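Botulinum neurotoxin type G (Clostridium botulinum, PDB 3MPP) binds the surface of neurons through its receptor-binding domain and delivers a zinc-protease light chain into the host cytosol. Local coordinates at residues K124-F128 with K165-I170; I69-V73 with R216-S221; E304-L310 with D348-K354; L281-F285 with D313-D317. The protein carries 4 engineered substitutions. All coordinates share one frame; numbering follows the deposited sequence. Where two conformers were deposited one is given.

Contacts 1 and 4 lie on the surface, while contacts 2 and 3 are partly buried. Contact 1 joins two sheet edges within the N-terminal receptor-binding subdomain. Contact 2 sets a strand of that subdomain against the helix that leads into the C-terminal one. Both reach the same N-terminal sheet, through strands 163-168 and 67-74. Contacts 3 and 4 both belong to the C-terminal subdomain and touch, with L310 CB 4.1 Å from F285 CD1. Contact 3 is a backbone ladder with an apolar face, contact 4 a loop pairing held by polar side chains and a salt bridge. Contact 1 relies on a lysine over a ring and a water, contact 2 on a tryptophan N-H.

Contact 1 of 4, residues K124-F128 with K165-I170; sequences KSIFF and KKSEKI
Strands K124-F128 and K165-E168 run antiparallel at 169°, the strand axes 7.3 Å apart, with I126 opposite E168. That is too wide for a backbone ladder, so side chains fill the gap. K166 does most of the bridging. Its chain is extended beyond CG and carries the ammonium over one face of the F127 ring. K166 NZ sits 3.4 Å from the F127 ring centroid, displaced toward the rim, in a cation-pi contact. The F127 CG lies between backbone N and carbonyl carbon (chi1 66°), which turns the ring to meet the ammonium. K166 NZ also makes a weak hydrogen bond of 3.2 Å to F127 O. A water ties the polar groups together: it accepts from F127 N and donates to E168 OE1 at 2.7 Å, with a weak bond from K166 NZ. Nearer the backbone of K166, I126 CD1 lies 3.7 Å from K166 CB, the chains passing in opposite directions. F128 and K165 lie side by side, with F128 CD1 4.1 Å from K165 CB. K165 and K166 form a classic beta bulge opposite I158. R111 makes a second cation-pi contact with F127. Strand 123-129 pairs with strand 111-117 at the edge of one sheet, and strand 163-168 with strand 156-160 of another, so the contact lies where two sheet edges meet in the lectin-like beta-sandwich of the N-terminal subdomain.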
loop_
_atom_site.group_PDB
_atom_site.type_symbol
_atom_site.label_atom_id
_atom_site.label_comp_id
_atom_site.label_asym_id
_atom_site.label_seq_id
_atom_site.Cartn_x
_atom_site.Cartn_y
_atom_site.Cartn_z
ATOM N N LYS A 124 29.812 -4.301 1.536
ATOM C CA LYS A 124 29.320 -3.094 2.178
ATOM C C LYS A 124 27.837 -2.920 1.839
ATOM O O LYS A 124 27.413 -3.107 0.690
ATOM C CB LYS A 124 30.130 -1.873 1.743
ATOM C CG LYS A 124 29.807 -0.601 2.516
ATOM C CD LYS A 124 30.817 0.512 2.218
ATOM C CE LYS A 124 32.115 0.342 3.005
ATOM N NZ LYS A 124 32.934 -0.829 2.572
ATOM N N SER A 125 27.051 -2.567 2.847
ATOM C CA SER A 125 25.615 -2.496 2.680
ATOM C C SER A 125 25.048 -1.132 3.019
ATOM O O SER A 125 25.621 -0.382 3.801
ATOM C CB SER A 125 24.942 -3.547 3.554
ATOM O OG SER A 125 25.333 -4.848 3.163
ATOM N N ILE A 126 23.904 -0.836 2.418
ATOM C CA ILE A 126 23.110 0.323 2.763
ATOM C C ILE A 126 21.693 -0.213 2.938
ATOM O O ILE A 126 21.338 -1.206 2.313
ATOM C CB ILE A 126 23.173 1.379 1.647
ATOM C CG1 ILE A 126 22.348 2.610 2.012
ATOM C CG2 ILE A 126 22.711 0.790 0.326
ATOM C CD1 ILE A 126 22.514 3.752 1.034
ATOM N N PHE A 127 20.890 0.422 3.790
ATOM C CA PHE A 127 19.573 -0.110 4.099
ATOM C C PHE A 127 18.547 0.979 4.403
ATOM O O PHE A 127 18.903 2.127 4.695
ATOM C CB PHE A 127 19.666 -1.080 5.286
ATOM C CG PHE A 127 20.046 -0.419 6.577
ATOM C CD1 PHE A 127 19.075 0.181 7.371
ATOM C CD2 PHE A 127 21.370 -0.380 6.994
ATOM C CE1 PHE A 127 19.409 0.794 8.558
ATOM C CE2 PHE A 127 21.714 0.230 8.185
ATOM C CZ PHE A 127 20.732 0.823 8.969
ATOM N N PHE A 128 17.276 0.604 4.313
ATOM C CA PHE A 128 16.177 1.432 4.784
ATOM C C PHE A 128 15.459 0.675 5.898
ATOM O O PHE A 128 15.125 -0.497 5.729
ATOM C CB PHE A 128 15.201 1.747 3.641
ATOM C CG PHE A 128 13.918 2.399 4.089
ATOM C CD1 PHE A 128 13.918 3.695 4.595
ATOM C CD2 PHE A 128 12.701 1.730 3.979
ATOM C CE1 PHE A 128 12.729 4.304 4.998
ATOM C CE2 PHE A 128 11.523 2.332 4.384
ATOM C CZ PHE A 128 11.537 3.627 4.896
ATOM N N LYS A 165 16.244 8.406 0.773
ATOM C CA LYS A 165 16.266 8.063 2.197
ATOM C C LYS A 165 17.690 7.841 2.718
ATOM O O LYS A 165 17.989 8.106 3.883
ATOM C CB LYS A 165 15.422 6.817 2.476
ATOM C CG LYS A 165 13.942 6.928 2.079
ATOM C CD LYS A 165 13.224 7.978 2.887
ATOM C CE LYS A 165 11.739 8.004 2.535
ATOM N NZ LYS A 165 11.037 9.139 3.195
ATOM N N LYS A 166 18.560 7.328 1.859
ATOM C CA LYS A 166 19.956 7.136 2.233
ATOM C C LYS A 166 20.884 7.218 1.035
ATOM O O LYS A 166 20.477 6.983 -0.100
ATOM C CB LYS A 166 20.153 5.820 2.988
ATOM C CG LYS A 166 19.903 5.962 4.470
ATOM C CD LYS A 166 20.321 4.749 5.245
ATOM C CE LYS A 166 19.811 4.842 6.666
ATOM N NZ LYS A 166 19.962 3.544 7.367
ATOM N N SER A 167 22.138 7.562 1.295
ATOM C CA SER A 167 23.112 7.727 0.234
ATOM C C SER A 167 24.512 7.699 0.830
ATOM O O SER A 167 24.893 8.608 1.566
ATOM C CB SER A 167 22.862 9.043 -0.501
ATOM O OG SER A 167 23.873 9.297 -1.459
ATOM N N GLU A 168 25.273 6.651 0.520
ATOM C CA GLU A 168 26.602 6.475 1.105
ATOM C C GLU A 168 27.653 5.987 0.110
ATOM O O GLU A 168 27.325 5.440 -0.944
ATOM C CB GLU A 168 26.538 5.484 2.270
ATOM C CG GLU A 168 25.396 5.721 3.244
ATOM C CD GLU A 168 25.162 4.527 4.155
ATOM O OE1 GLU A 168 24.069 4.443 4.751
ATOM O OE2 GLU A 168 26.070 3.673 4.267
ATOM N N LYS A 169 28.923 6.191 0.461
ATOM C CA LYS A 169 30.034 5.539 -0.227
ATOM C C LYS A 169 30.518 4.384 0.650
ATOM O O LYS A 169 30.170 4.316 1.828
ATOM C CB LYS A 169 31.169 6.530 -0.499
ATOM C CG LYS A 169 31.792 7.141 0.742
ATOM C CD LYS A 169 31.319 8.571 0.946
ATOM C CE LYS A 169 31.792 9.466 -0.191
ATOM N NZ LYS A 169 31.485 10.902 0.057
ATOM N N ILE A 170 31.325 3.481 0.096
ATOM C CA ILE A 170 31.824 3.583 -1.270
ATOM C C ILE A 170 31.157 2.578 -2.202
ATOM O O ILE A 170 31.793 2.053 -3.116
ATOM C CB ILE A 170 33.359 3.394 -1.323
ATOM C CG1 ILE A 170 33.816 2.393 -0.260
ATOM C CG2 ILE A 170 34.074 4.722 -1.110
ATOM C CD1 ILE A 170 33.276 0.994 -0.450
HETATM O O HOH W 1 22.641 2.387 5.624
#

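Contact 2 of 4, residues I69-V73 with R216-S221; sequences INFWV and RYKIQS. Engineered in segment 216-221: R216 (natural residue Leu), K218 (natural residue Trp).
N70 and W72 point from one face of the strand I69-V73 toward the helix R216-Q220, whose direction differs by 39° from that of the strand. N70 comes first. Its amide lies beside that of Q220, the two planes 19° apart. The engineered R216, a leucine in nature, only grazes N70. Next on this face is W72, which carries most of the contact. Its NE1 donates to Q220 OE1 at 2.9 Å, with an N-H...O angle of 163°. The acceptor lies in the indole plane, but the donor stands well above the Q220 carbonyl plane. The extended Q220 chain slides past the indole in the opposite direction to bring its amide there. The far corner of the indole meets two more residues. W72 CH2 is 3.7 Å from Y217 CE1; the rings are nearly parallel but slid apart, with centroids 5.7 Å from each other. S221 OG sits at the edge of W72, 3.8 Å from CH2, and bonds back to Y217 O at 2.9 Å. W72 also makes a cation-pi contact with K199 and touches Y361 of the C-terminal subdomain. Thus a buried indole supplies apolar surface while Q220 satisfies its N-H, joining the N-terminal sheet to the helix between the subdomains.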
loop_
_atom_site.group_PDB
_atom_site.type_symbol
_atom_site.label_atom_id
_atom_site.label_comp_id
_atom_site.label_asym_id
_atom_site.label_seq_id
_atom_site.Cartn_x
_atom_site.Cartn_y
_atom_site.Cartn_z
ATOM N N ILE A 69 18.247 -0.012 -9.685
ATOM C CA ILE A 69 17.276 -1.077 -9.507
ATOM C C ILE A 69 16.007 -0.451 -8.949
ATOM O O ILE A 69 16.074 0.350 -8.013
ATOM C CB ILE A 69 17.765 -2.112 -8.485
ATOM C CG1 ILE A 69 19.081 -2.737 -8.939
ATOM C CG2 ILE A 69 16.705 -3.191 -8.267
ATOM C CD1 ILE A 69 18.995 -3.406 -10.286
ATOM N N ASN A 70 14.862 -0.815 -9.522
ATOM C CA ASN A 70 13.568 -0.290 -9.075
ATOM C C ASN A 70 12.537 -1.405 -9.045
ATOM O O ASN A 70 12.439 -2.207 -9.978
ATOM C CB ASN A 70 13.109 0.860 -9.988
ATOM C CG ASN A 70 11.653 1.289 -9.744
ATOM O OD1 ASN A 70 11.270 1.701 -8.637
ATOM N ND2 ASN A 70 10.848 1.219 -10.795
ATOM N N PHE A 71 11.799 -1.479 -7.945
ATOM C CA PHE A 71 10.695 -2.411 -7.820
ATOM C C PHE A 71 9.880 -2.022 -6.595
ATOM O O PHE A 71 10.334 -1.238 -5.755
ATOM C CB PHE A 71 11.189 -3.859 -7.699
ATOM C CG PHE A 71 12.012 -4.119 -6.475
ATOM C CD1 PHE A 71 11.422 -4.602 -5.316
ATOM C CD2 PHE A 71 13.376 -3.887 -6.479
ATOM C CE1 PHE A 71 12.180 -4.837 -4.175
ATOM C CE2 PHE A 71 14.137 -4.122 -5.351
ATOM C CZ PHE A 71 13.533 -4.596 -4.190
ATOM N N TRP A 72 8.670 -2.556 -6.509
ATOM C CA TRP A 72 7.832 -2.337 -5.338
ATOM C C TRP A 72 7.784 -3.660 -4.611
ATOM O O TRP A 72 7.886 -4.718 -5.241
ATOM C CB TRP A 72 6.423 -1.930 -5.752
ATOM C CG TRP A 72 6.320 -0.611 -6.457
ATOM C CD1 TRP A 72 6.979 -0.222 -7.598
ATOM C CD2 TRP A 72 5.467 0.482 -6.092
ATOM N NE1 TRP A 72 6.596 1.054 -7.951
ATOM C CE2 TRP A 72 5.668 1.507 -7.041
ATOM C CE3 TRP A 72 4.565 0.699 -5.042
ATOM C CZ2 TRP A 72 4.993 2.729 -6.975
ATOM C CZ3 TRP A 72 3.885 1.916 -4.988
ATOM C CH2 TRP A 72 4.107 2.912 -5.946
ATOM N N VAL A 73 7.645 -3.605 -3.291
ATOM C CA VAL A 73 7.638 -4.807 -2.474
ATOM C C VAL A 73 6.502 -4.738 -1.446
ATOM O O VAL A 73 6.135 -3.650 -0.999
ATOM C CB VAL A 73 9.009 -4.997 -1.765
ATOM C CG1 VAL A 73 9.274 -3.857 -0.787
ATOM C CG2 VAL A 73 9.085 -6.343 -1.063
ATOM N N ARG A 216 9.250 8.667 -12.059
ATOM C CA ARG A 216 8.933 7.261 -12.294
ATOM C C ARG A 216 7.988 6.736 -11.216
ATOM O O ARG A 216 7.190 5.832 -11.458
ATOM C CB ARG A 216 10.208 6.423 -12.347
ATOM C CG ARG A 216 10.061 5.134 -13.134
ATOM C CD ARG A 216 11.411 4.636 -13.616
ATOM N NE ARG A 216 12.149 5.676 -14.335
ATOM C CZ ARG A 216 11.976 5.968 -15.622
ATOM N NH1 ARG A 216 11.082 5.303 -16.344
ATOM N NH2 ARG A 216 12.692 6.928 -16.189
ATOM N N TYR A 217 8.081 7.318 -10.028
ATOM C CA TYR A 217 7.199 6.954 -8.930
ATOM C C TYR A 217 5.769 7.394 -9.231
ATOM O O TYR A 217 4.829 6.603 -9.126
ATOM C CB TYR A 217 7.686 7.594 -7.633
ATOM C CG TYR A 217 6.748 7.406 -6.461
ATOM C CD1 TYR A 217 6.587 6.165 -5.869
ATOM C CD2 TYR A 217 6.032 8.475 -5.943
ATOM C CE1 TYR A 217 5.729 5.993 -4.790
ATOM C CE2 TYR A 217 5.179 8.312 -4.866
ATOM C CZ TYR A 217 5.038 7.070 -4.294
ATOM O OH TYR A 217 4.189 6.905 -3.223
ATOM N N LYS A 218 5.609 8.659 -9.612
ATOM C CA LYS A 218 4.284 9.190 -9.904
ATOM C C LYS A 218 3.634 8.401 -11.033
ATOM O O LYS A 218 2.445 8.088 -10.980
ATOM C CB LYS A 218 4.349 10.685 -10.228
ATOM C CG LYS A 218 4.859 11.526 -9.070
ATOM C CD LYS A 218 4.590 13.013 -9.260
ATOM C CE LYS A 218 5.654 13.668 -10.120
ATOM N NZ LYS A 218 5.557 15.156 -10.099
ATOM N N ILE A 219 4.425 8.068 -12.044
ATOM C CA ILE A 219 3.951 7.245 -13.150
ATOM C C ILE A 219 3.533 5.848 -12.686
ATOM O O ILE A 219 2.459 5.365 -13.046
ATOM C CB ILE A 219 5.008 7.121 -14.270
ATOM C CG1 ILE A 219 4.886 8.280 -15.269
ATOM C CG2 ILE A 219 4.851 5.803 -15.012
ATOM C CD1 ILE A 219 5.279 9.639 -14.720
ATOM N N GLN A 220 4.377 5.197 -11.890
ATOM C CA GLN A 220 4.082 3.835 -11.454
ATOM C C GLN A 220 2.952 3.762 -10.425
ATOM O O GLN A 220 2.522 2.669 -10.048
ATOM C CB GLN A 220 5.344 3.129 -10.943
ATOM C CG GLN A 220 6.335 2.774 -12.056
ATOM C CD GLN A 220 7.578 2.062 -11.548
ATOM O OE1 GLN A 220 7.877 2.077 -10.351
ATOM N NE2 GLN A 220 8.316 1.438 -12.461
ATOM N N SER A 221 2.462 4.919 -9.986
ATOM C CA SER A 221 1.361 4.956 -9.025
ATOM C C SER A 221 0.008 4.933 -9.729
ATOM O O SER A 221 -0.872 5.740 -9.427
ATOM C CB SER A 221 1.469 6.188 -8.120
ATOM O OG SER A 221 2.594 6.090 -7.275
#

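Contact 3 of 4, residues E304-L310 with D348-K354; sequences EGDYIYL and DVLQIKK
I308 and L350 form the hydrogen-bonded pair of a short antiparallel beta ladder in the beta-trefoil of the C-terminal receptor-binding subdomain. It joins strands 307-312 and 346-353. I308 N donates to L350 O at 2.8 Å, and L350 N returns a bond to I308 O at 2.9 Å. Y307 and Q351 are the adjoining non-hydrogen-bonded pair. Past Y309 the strands diverge; the axes of their short segments lie at 107°. On the I308 and L350 face the contact is apolar. I308 CD1 packs 3.5 Å from I352 CG1, the side chains crossing at about a right angle, and L310 CD1 lies 3.8 Å from L350 CD1. F377 covers L310 and L350. Where the strands part, a water accepts from L310 N and donates to D348 O. Y309 CE1 lies 3.8 Å from V349 CG2, while the D348 carboxylate beside this ring forms a salt bridge with R321. G305 N donates to I352 O at 2.8 Å. G305 has a positive phi, where a CB would press on the preceding carbonyl. The E304 chain bends at chi2 toward the other strand, and E304 OE2 accepts from K354 N at 2.8 Å on the anti side, N-H...O angle 171°.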
loop_
_atom_site.group_PDB
_atom_site.type_symbol
_atom_site.label_atom_id
_atom_site.label_comp_id
_atom_site.label_asym_id
_atom_site.label_seq_id
_atom_site.Cartn_x
_atom_site.Cartn_y
_atom_site.Cartn_z
ATOM N N GLU A 304 -12.239 5.931 -10.079
ATOM C CA GLU A 304 -12.469 7.304 -9.682
ATOM C C GLU A 304 -13.727 7.832 -10.359
ATOM O O GLU A 304 -13.916 7.667 -11.569
ATOM C CB GLU A 304 -11.248 8.151 -10.046
ATOM C CG GLU A 304 -10.926 9.244 -9.046
ATOM C CD GLU A 304 -11.627 10.556 -9.352
ATOM O OE1 GLU A 304 -12.390 10.612 -10.345
ATOM O OE2 GLU A 304 -11.407 11.533 -8.600
ATOM N N GLY A 305 -14.607 8.437 -9.569
ATOM C CA GLY A 305 -15.833 9.008 -10.098
ATOM C C GLY A 305 -17.026 8.066 -10.201
ATOM O O GLY A 305 -18.132 8.511 -10.509
ATOM N N ASP A 306 -16.818 6.769 -9.962
ATOM C CA ASP A 306 -17.931 5.805 -10.000
ATOM C C ASP A 306 -19.024 6.233 -9.025
ATOM O O ASP A 306 -18.725 6.812 -7.982
ATOM C CB ASP A 306 -17.473 4.403 -9.579
ATOM C CG ASP A 306 -16.848 3.608 -10.724
ATOM O OD1 ASP A 306 -16.804 4.127 -11.853
ATOM O OD2 ASP A 306 -16.392 2.467 -10.483
ATOM N N TYR A 307 -20.273 5.914 -9.367
ATOM C CA TYR A 307 -21.406 6.080 -8.462
ATOM C C TYR A 307 -21.638 4.797 -7.653
ATOM O O TYR A 307 -21.764 3.708 -8.221
ATOM C CB TYR A 307 -22.650 6.467 -9.252
ATOM C CG TYR A 307 -22.545 7.853 -9.849
ATOM C CD1 TYR A 307 -22.875 8.974 -9.106
ATOM C CD2 TYR A 307 -22.105 8.039 -11.153
ATOM C CE1 TYR A 307 -22.777 10.245 -9.644
ATOM C CE2 TYR A 307 -22.004 9.306 -11.699
ATOM C CZ TYR A 307 -22.343 10.404 -10.937
ATOM O OH TYR A 307 -22.245 11.669 -11.466
ATOM N N ILE A 308 -21.667 4.921 -6.329
ATOM C CA ILE A 308 -21.645 3.741 -5.480
ATOM C C ILE A 308 -22.597 3.885 -4.314
ATOM O O ILE A 308 -23.049 4.998 -4.001
ATOM C CB ILE A 308 -20.229 3.500 -4.887
ATOM C CG1 ILE A 308 -19.910 4.597 -3.857
ATOM C CG2 ILE A 308 -19.184 3.474 -6.005
ATOM C CD1 ILE A 308 -19.114 4.145 -2.685
ATOM N N TYR A 309 -22.928 2.753 -3.698
ATOM C CA TYR A 309 -23.516 2.762 -2.362
ATOM C C TYR A 309 -22.523 2.191 -1.372
ATOM O O TYR A 309 -21.703 1.343 -1.729
ATOM C CB TYR A 309 -24.763 1.871 -2.284
ATOM C CG TYR A 309 -25.818 2.120 -3.312
ATOM C CD1 TYR A 309 -26.470 3.342 -3.386
ATOM C CD2 TYR A 309 -26.210 1.110 -4.186
ATOM C CE1 TYR A 309 -27.483 3.562 -4.317
ATOM C CE2 TYR A 309 -27.226 1.323 -5.126
ATOM C CZ TYR A 309 -27.850 2.557 -5.183
ATOM O OH TYR A 309 -28.847 2.794 -6.108
ATOM N N LEU A 310 -22.635 2.604 -0.113
ATOM C CA LEU A 310 -21.853 1.968 0.937
ATOM C C LEU A 310 -22.806 1.146 1.808
ATOM O O LEU A 310 -23.565 1.711 2.595
ATOM C CB LEU A 310 -21.100 3.023 1.769
ATOM C CG LEU A 310 -19.907 3.719 1.084
ATOM C CD1 LEU A 310 -19.269 4.809 1.974
ATOM C CD2 LEU A 310 -18.836 2.677 0.695
ATOM N N ASP A 348 -28.643 7.924 -0.964
ATOM C CA ASP A 348 -27.558 6.965 -0.761
ATOM C C ASP A 348 -26.541 6.894 -1.894
ATOM O O ASP A 348 -25.539 6.191 -1.789
ATOM C CB ASP A 348 -28.104 5.565 -0.470
ATOM C CG ASP A 348 -28.983 5.025 -1.608
ATOM O OD1 ASP A 348 -29.318 5.776 -2.544
ATOM O OD2 ASP A 348 -29.345 3.843 -1.552
ATOM N N VAL A 349 -26.779 7.642 -2.957
ATOM C CA VAL A 349 -25.870 7.625 -4.103
ATOM C C VAL A 349 -24.627 8.516 -3.870
ATOM O O VAL A 349 -24.719 9.751 -3.752
ATOM C CB VAL A 349 -26.598 8.034 -5.386
ATOM C CG1 VAL A 349 -25.630 8.019 -6.559
ATOM C CG2 VAL A 349 -27.802 7.095 -5.630
ATOM N N LEU A 350 -23.472 7.865 -3.783
ATOM C CA LEU A 350 -22.218 8.531 -3.476
ATOM C C LEU A 350 -21.238 8.407 -4.636
ATOM O O LEU A 350 -21.449 7.630 -5.567
ATOM C CB LEU A 350 -21.570 7.883 -2.250
ATOM C CG LEU A 350 -22.479 7.668 -1.047
ATOM C CD1 LEU A 350 -21.728 6.906 0.064
ATOM C CD2 LEU A 350 -23.008 9.017 -0.571
ATOM N N GLN A 351 -20.147 9.163 -4.551
ATOM C CA GLN A 351 -19.084 9.095 -5.547
ATOM C C GLN A 351 -17.737 9.075 -4.842
ATOM O O GLN A 351 -17.466 9.914 -3.975
ATOM C CB GLN A 351 -19.155 10.291 -6.495
ATOM C CG GLN A 351 -20.476 10.438 -7.218
ATOM C CD GLN A 351 -20.633 11.805 -7.860
ATOM O OE1 GLN A 351 -19.765 12.256 -8.603
ATOM N NE2 GLN A 351 -21.748 12.473 -7.575
ATOM N N ILE A 352 -16.899 8.103 -5.197
ATOM C CA ILE A 352 -15.559 8.013 -4.633
ATOM C C ILE A 352 -14.597 8.763 -5.545
ATOM O O ILE A 352 -14.632 8.618 -6.769
ATOM C CB ILE A 352 -15.098 6.555 -4.432
ATOM C CG1 ILE A 352 -16.108 5.781 -3.590
ATOM C CG2 ILE A 352 -13.766 6.505 -3.711
ATOM C CD1 ILE A 352 -15.542 4.483 -3.033
ATOM N N LYS A 353 -13.743 9.577 -4.940
ATOM C CA LYS A 353 -12.918 10.491 -5.707
ATOM C C LYS A 353 -11.471 10.441 -5.215
ATOM O O LYS A 353 -11.177 9.908 -4.146
ATOM C CB LYS A 353 -13.449 11.920 -5.559
ATOM C CG LYS A 353 -14.923 12.108 -5.835
ATOM C CD LYS A 353 -15.250 12.115 -7.319
ATOM C CE LYS A 353 -14.704 13.337 -8.009
ATOM N NZ LYS A 353 -15.477 13.586 -9.264
ATOM N N LYS A 354 -10.572 11.008 -6.007
ATOM C CA LYS A 354 -9.201 11.237 -5.566
ATOM C C LYS A 354 -8.770 12.624 -6.043
ATOM O O LYS A 354 -8.157 12.771 -7.104
ATOM C CB LYS A 354 -8.256 10.169 -6.126
ATOM C CG LYS A 354 -7.094 9.892 -5.213
ATOM C CD LYS A 354 -5.940 9.231 -5.949
ATOM C CE LYS A 354 -6.299 7.858 -6.449
ATOM N NZ LYS A 354 -5.067 7.146 -6.893
HETATM O O HOH W 2 -30.784 5.120 -4.619
HETATM O O HOH W 3 -24.622 4.644 0.393
#

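Contact 4 of 4, residues L281-F285 with D313-D317; sequences LGLRF and DNISD
R284 reaches across from segment L281-F285, which leads into strand 285-289, to D313 and N314, which follow strand 307-312. Its CB lies against the N314 amide, 3.5 Å from N314 CG, and equally near D313 OD1. CG and CD run on past the same carboxylate oxygen. The chain then bends at chi3 (62°), which sets the guanidinium edge toward D313. R284 NE makes a salt bridge of 2.8 Å to D313 OD1 with an N-H...O angle of 171°. The oxygen lies near the guanidinium plane and is met on its syn side, yet the two flat groups are turned 68° apart. R284 NH2, at the tip, is farther, 3.5 Å from D313 OD1. D313 OD2 has its own partner, Q239. D313 N donates to R284 O at 3.0 Å. The N314 amide spans the loop: OD1 accepts from R284 N at 2.9 Å, with the donor well out of the carbonyl plane, and ND2 donates to G282 O at 2.9 Å. L283 CD2 and I315 CD1 add a light apolar contact. Both ends of one amide and an ion pair fix these two surface loops of the trefoil subdomain together, and the D313 charge probably stays paired with R284.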
loop_
_atom_site.group_PDB
_atom_site.type_symbol
_atom_site.label_atom_id
_atom_site.label_comp_id
_atom_site.label_asym_id
_atom_site.label_seq_id
_atom_site.Cartn_x
_atom_site.Cartn_y
_atom_site.Cartn_z
ATOM N N LEU A 281 -11.553 -3.055 12.914
ATOM C CA LEU A 281 -12.422 -2.582 14.000
ATOM C C LEU A 281 -13.561 -1.765 13.414
ATOM O O LEU A 281 -13.378 -1.117 12.394
ATOM C CB LEU A 281 -11.626 -1.682 14.950
ATOM C CG LEU A 281 -10.448 -2.293 15.717
ATOM C CD1 LEU A 281 -9.700 -1.191 16.472
ATOM C CD2 LEU A 281 -10.978 -3.346 16.688
ATOM N N GLY A 282 -14.725 -1.786 14.059
ATOM C CA GLY A 282 -15.823 -0.912 13.669
ATOM C C GLY A 282 -16.696 -1.383 12.514
ATOM O O GLY A 282 -16.783 -2.575 12.226
ATOM N N LEU A 283 -17.353 -0.428 11.857
ATOM C CA LEU A 283 -18.252 -0.719 10.744
ATOM C C LEU A 283 -17.525 -1.483 9.662
ATOM O O LEU A 283 -16.418 -1.120 9.286
ATOM C CB LEU A 283 -18.793 0.578 10.143
ATOM C CG LEU A 283 -19.561 1.428 11.170
ATOM C CD1 LEU A 283 -19.846 2.824 10.642
ATOM C CD2 LEU A 283 -20.830 0.713 11.537
ATOM N N ARG A 284 -18.169 -2.524 9.151
ATOM C CA ARG A 284 -17.630 -3.245 8.016
ATOM C C ARG A 284 -18.469 -2.903 6.781
ATOM O O ARG A 284 -19.669 -3.138 6.761
ATOM C CB ARG A 284 -17.631 -4.739 8.310
ATOM C CG ARG A 284 -16.857 -5.570 7.288
ATOM C CD ARG A 284 -16.734 -6.989 7.775
ATOM N NE ARG A 284 -18.032 -7.634 7.919
ATOM C CZ ARG A 284 -18.212 -8.841 8.450
ATOM N NH1 ARG A 284 -17.170 -9.543 8.883
ATOM N NH2 ARG A 284 -19.432 -9.342 8.557
ATOM N N PHE A 285 -17.830 -2.306 5.783
ATOM C CA PHE A 285 -18.511 -1.776 4.611
ATOM C C PHE A 285 -18.350 -2.687 3.418
ATOM O O PHE A 285 -17.344 -3.390 3.289
ATOM C CB PHE A 285 -17.903 -0.421 4.212
ATOM C CG PHE A 285 -18.141 0.678 5.210
ATOM C CD1 PHE A 285 -19.238 1.524 5.078
ATOM C CD2 PHE A 285 -17.255 0.886 6.261
ATOM C CE1 PHE A 285 -19.466 2.548 5.993
ATOM C CE2 PHE A 285 -17.470 1.913 7.187
ATOM C CZ PHE A 285 -18.589 2.741 7.047
ATOM N N ASP A 313 -22.444 -4.376 6.685
ATOM C CA ASP A 313 -22.980 -5.727 6.869
ATOM C C ASP A 313 -22.703 -6.319 8.245
ATOM O O ASP A 313 -22.916 -7.507 8.446
ATOM C CB ASP A 313 -22.473 -6.687 5.779
ATOM C CG ASP A 313 -21.007 -7.072 5.975
ATOM O OD1 ASP A 313 -20.338 -6.452 6.828
ATOM O OD2 ASP A 313 -20.525 -7.992 5.277
ATOM N N ASN A 314 -22.231 -5.510 9.189
ATOM C CA ASN A 314 -21.986 -6.029 10.536
ATOM C C ASN A 314 -22.744 -5.302 11.654
ATOM O O ASN A 314 -22.338 -5.331 12.807
ATOM C CB ASN A 314 -20.480 -6.104 10.842
ATOM C CG ASN A 314 -19.848 -4.738 11.048
ATOM O OD1 ASN A 314 -20.340 -3.731 10.549
ATOM N ND2 ASN A 314 -18.740 -4.706 11.780
ATOM N N ILE A 315 -23.841 -4.648 11.313
ATOM C CA ILE A 315 -24.682 -4.015 12.331
ATOM C C ILE A 315 -25.755 -4.967 12.843
ATOM O O ILE A 315 -26.107 -4.955 14.027
ATOM C CB ILE A 315 -25.360 -2.750 11.803
ATOM C CG1 ILE A 315 -24.347 -1.603 11.736
ATOM C CG2 ILE A 315 -26.531 -2.357 12.707
ATOM C CD1 ILE A 315 -24.837 -0.412 10.932
ATOM N N SER A 316 -26.282 -5.786 11.944
ATOM C CA SER A 316 -27.262 -6.794 12.327
ATOM C C SER A 316 -27.426 -7.765 11.183
ATOM O O SER A 316 -26.651 -7.728 10.227
ATOM C CB SER A 316 -28.603 -6.156 12.666
ATOM O OG SER A 316 -29.319 -5.811 11.493
ATOM N N ASP A 317 -28.440 -8.620 11.289
ATOM C CA ASP A 317 -28.766 -9.595 10.253
ATOM C C ASP A 317 -29.160 -8.933 8.935
ATOM O O ASP A 317 -28.905 -9.476 7.861
ATOM C CB ASP A 317 -29.903 -10.518 10.715
ATOM C CG ASP A 317 -29.513 -11.387 11.898
ATOM O OD1 ASP A 317 -28.311 -11.427 12.244
ATOM O OD2 ASP A 317 -30.415 -12.038 12.478
#